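Local coordinates for porin (Rhodobacter capsulatus, PDB 2POR), which forms trimeric outer-membrane channels through which small hydrophilic solutes, up to about 0.6 kDa, diffuse passively, at residues Val27-Ser32 / Phe45-Ser50. Numbering follows the deposited sequence.
Sequences VLFTMS and FKAHES
Phe29 has CG anti to its carbonyl carbon (chi1 -62°), whereas CG of Phe45 sits between the backbone N and the carbonyl carbon (chi1 63°), and the two rings meet obliquely on one face of the sheet. Their planes are turned 52° apart, and CD2 of Phe29 lies 3.7 Å from CE1 of Phe45. The next ring atom, Phe29 CE2, reaches Ala47 CA at 3.8 Å. An alanine at Phe29 would probably leave a gap beside the Phe45 ring and Ala47 CA. Phe29 also packs on Val27 of one neighbouring subunit and on Phe29 of the other. In the backbone, Phe29 N donates to Phe45 O at 3.0 Å, while the return bond from Phe45 N to Phe29 O is weak. Ala47 N, donating to Val27 O at 2.9 Å, carries the pairing into the 3-10 turn. On the other face, Leu28 CD1 rests 4.0 Å from Lys46 CG. Glu49 OE1 accepts from Lys46 N, tying the turn back to the strand end. This is antiparallel hairpin pairing of strands 19-34 and 40-46 in the 16-stranded porin barrel, its aromatic face packed into the interface of the homotrimer.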
ATOM      1  N   VAL A  27       9.759  -1.309   4.159  1.00 18.18           N
ATOM      2  CA  VAL A  27      10.639  -0.645   3.192  1.00 17.02           C
ATOM      3  C   VAL A  27      10.404   0.839   3.430  1.00 20.98           C
ATOM      4  O   VAL A  27       9.249   1.266   3.641  1.00 18.90           O
ATOM      5  CB  VAL A  27      10.265  -1.046   1.749  1.00 13.14           C
ATOM      6  CG1 VAL A  27      10.871  -0.136   0.684  1.00 20.80           C
ATOM      7  CG2 VAL A  27      10.801  -2.453   1.551  1.00 18.48           C
ATOM      8  N   LEU A  28      11.505   1.609   3.456  1.00 13.21           N
ATOM      9  CA  LEU A  28      11.471   3.049   3.558  1.00 12.34           C
ATOM     10  C   LEU A  28      11.907   3.702   2.235  1.00 16.60           C
ATOM     11  O   LEU A  28      12.896   3.320   1.607  1.00 19.12           O
ATOM     12  CB  LEU A  28      12.376   3.483   4.722  1.00 15.44           C
ATOM     13  CG  LEU A  28      12.612   4.982   4.911  1.00 17.29           C
ATOM     14  CD1 LEU A  28      11.364   5.730   5.374  1.00 19.53           C
ATOM     15  CD2 LEU A  28      13.664   5.134   5.964  1.00 18.79           C
ATOM     16  N   PHE A  29      11.131   4.646   1.729  1.00 14.46           N
ATOM     17  CA  PHE A  29      11.447   5.435   0.545  1.00 19.10           C
ATOM     18  C   PHE A  29      12.044   6.727   1.054  1.00 28.14           C
ATOM     19  O   PHE A  29      11.357   7.409   1.827  1.00 19.55           O
ATOM     20  CB  PHE A  29      10.212   5.805  -0.248  1.00 14.05           C
ATOM     21  CG  PHE A  29       9.481   4.589  -0.765  1.00 21.24           C
ATOM     22  CD1 PHE A  29       9.994   3.858  -1.805  1.00 17.81           C
ATOM     23  CD2 PHE A  29       8.287   4.194  -0.173  1.00 23.31           C
ATOM     24  CE1 PHE A  29       9.324   2.733  -2.249  1.00 26.27           C
ATOM     25  CE2 PHE A  29       7.617   3.071  -0.618  1.00 20.41           C
ATOM     26  CZ  PHE A  29       8.135   2.335  -1.656  1.00 22.27           C
ATOM     27  N   THR A  30      13.288   7.117   0.705  1.00 18.98           N
ATOM     28  CA  THR A  30      13.841   8.416   1.117  1.00 17.37           C
ATOM     29  C   THR A  30      14.064   9.220  -0.138  1.00 18.66           C
ATOM     30  O   THR A  30      14.729   8.749  -1.063  1.00 21.64           O
ATOM     31  CB  THR A  30      15.134   8.246   1.812  1.00 16.98           C
ATOM     32  OG1 THR A  30      14.901   7.438   2.947  1.00 23.49           O
ATOM     33  CG2 THR A  30      15.685   9.550   2.243  1.00 20.20           C
ATOM     34  N   MET A  31      13.472  10.393  -0.239  1.00 16.66           N
ATOM     35  CA  MET A  31      13.537  11.181  -1.449  1.00 17.95           C
ATOM     36  C   MET A  31      14.260  12.454  -1.134  1.00 20.41           C
ATOM     37  O   MET A  31      14.076  13.008  -0.046  1.00 16.53           O
ATOM     38  CB  MET A  31      12.142  11.492  -1.956  1.00 18.36           C
ATOM     39  CG  MET A  31      11.427  10.184  -2.263  1.00 28.91           C
ATOM     40  SD  MET A  31       9.902  10.430  -3.164  1.00 29.44           S
ATOM     41  CE  MET A  31       8.886  10.923  -1.828  1.00 24.49           C
ATOM     42  N   SER A  32      15.140  12.939  -2.025  1.00 18.58           N
ATOM     43  CA  SER A  32      15.914  14.156  -1.727  1.00 18.25           C
ATOM     44  C   SER A  32      16.276  14.948  -2.976  1.00 17.77           C
ATOM     45  O   SER A  32      16.206  14.395  -4.098  1.00 21.99           O
ATOM     46  CB  SER A  32      17.203  13.795  -0.961  1.00 21.16           C
ATOM     47  OG  SER A  32      17.854  12.715  -1.614  1.00 36.32           O
ATOM     48  N   PHE A  45       8.514   8.082   3.567  1.00 18.21           N
ATOM     49  CA  PHE A  45       7.431   7.326   4.171  1.00 19.59           C
ATOM     50  C   PHE A  45       7.724   5.865   3.924  1.00 21.25           C
ATOM     51  O   PHE A  45       8.548   5.551   3.048  1.00 19.84           O
ATOM     52  CB  PHE A  45       6.084   7.737   3.542  1.00 12.80           C
ATOM     53  CG  PHE A  45       5.864   7.489   2.066  1.00 16.76           C
ATOM     54  CD1 PHE A  45       5.366   6.278   1.613  1.00 13.03           C
ATOM     55  CD2 PHE A  45       6.160   8.495   1.147  1.00 15.77           C
ATOM     56  CE1 PHE A  45       5.171   6.077   0.240  1.00 18.11           C
ATOM     57  CE2 PHE A  45       5.962   8.282  -0.214  1.00 14.29           C
ATOM     58  CZ  PHE A  45       5.470   7.075  -0.679  1.00 18.49           C
ATOM     59  N   LYS A  46       7.094   4.944   4.669  1.00 14.65           N
ATOM     60  CA  LYS A  46       7.321   3.530   4.495  1.00 13.19           C
ATOM     61  C   LYS A  46       6.267   2.954   3.612  1.00 16.83           C
ATOM     62  O   LYS A  46       5.191   3.545   3.452  1.00 18.21           O
ATOM     63  CB  LYS A  46       7.320   2.796   5.816  1.00 14.48           C
ATOM     64  CG  LYS A  46       8.380   3.407   6.705  1.00 19.35           C
ATOM     65  CD  LYS A  46       8.690   2.582   7.919  1.00 22.07           C
ATOM     66  CE  LYS A  46       9.721   3.302   8.768  1.00 29.45           C
ATOM     67  NZ  LYS A  46       9.152   4.494   9.364  1.00 30.58           N
ATOM     68  N   ALA A  47       6.503   1.788   3.049  1.00 13.74           N
ATOM     69  CA  ALA A  47       5.630   1.258   2.040  1.00 14.51           C
ATOM     70  C   ALA A  47       4.228   0.997   2.647  1.00 17.84           C
ATOM     71  O   ALA A  47       3.207   1.210   1.981  1.00 16.71           O
ATOM     72  CB  ALA A  47       6.169  -0.062   1.525  1.00 13.21           C
ATOM     73  N   HIS A  48       4.134   0.524   3.886  1.00 18.81           N
ATOM     74  CA  HIS A  48       2.819   0.236   4.495  1.00 17.50           C
ATOM     75  C   HIS A  48       2.054   1.512   4.808  1.00 22.24           C
ATOM     76  O   HIS A  48       0.872   1.431   5.118  1.00 17.89           O
ATOM     77  CB  HIS A  48       3.004  -0.609   5.779  1.00 11.96           C
ATOM     78  CG  HIS A  48       3.657   0.097   6.943  1.00 19.24           C
ATOM     79  ND1 HIS A  48       4.940   0.364   7.161  1.00 19.50           N
ATOM     80  CD2 HIS A  48       2.969   0.623   8.005  1.00 18.37           C
ATOM     81  CE1 HIS A  48       5.062   1.016   8.287  1.00 20.35           C
ATOM     82  NE2 HIS A  48       3.858   1.169   8.797  1.00 20.64           N
ATOM     83  N   GLU A  49       2.683   2.691   4.675  1.00 14.70           N
ATOM     84  CA  GLU A  49       2.103   3.974   4.960  1.00 14.46           C
ATOM     85  C   GLU A  49       1.792   4.672   3.678  1.00 14.22           C
ATOM     86  O   GLU A  49       1.458   5.866   3.742  1.00 15.82           O
ATOM     87  CB  GLU A  49       3.012   4.949   5.651  1.00 15.73           C
ATOM     88  CG  GLU A  49       3.681   4.402   6.866  1.00 24.60           C
ATOM     89  CD  GLU A  49       4.659   5.391   7.493  1.00 32.30           C
ATOM     90  OE1 GLU A  49       5.517   5.972   6.822  1.00 21.35           O
ATOM     91  OE2 GLU A  49       4.562   5.574   8.699  1.00 21.91           O
ATOM     92  N   SER A  50       1.875   4.032   2.512  1.00 14.73           N
ATOM     93  CA  SER A  50       1.722   4.794   1.288  1.00 13.74           C
ATOM     94  C   SER A  50       0.358   5.456   1.104  1.00 20.29           C
ATOM     95  O   SER A  50       0.309   6.572   0.569  1.00 16.11           O
ATOM     96  CB  SER A  50       1.948   3.902   0.089  0.60 12.78           C
ATOM     97  OG  SER A  50       3.147   3.150   0.135  0.60 15.12           O
TER
HETATM   98  O   HOH W   1       6.580  -0.756   5.124  1.00 16.79           O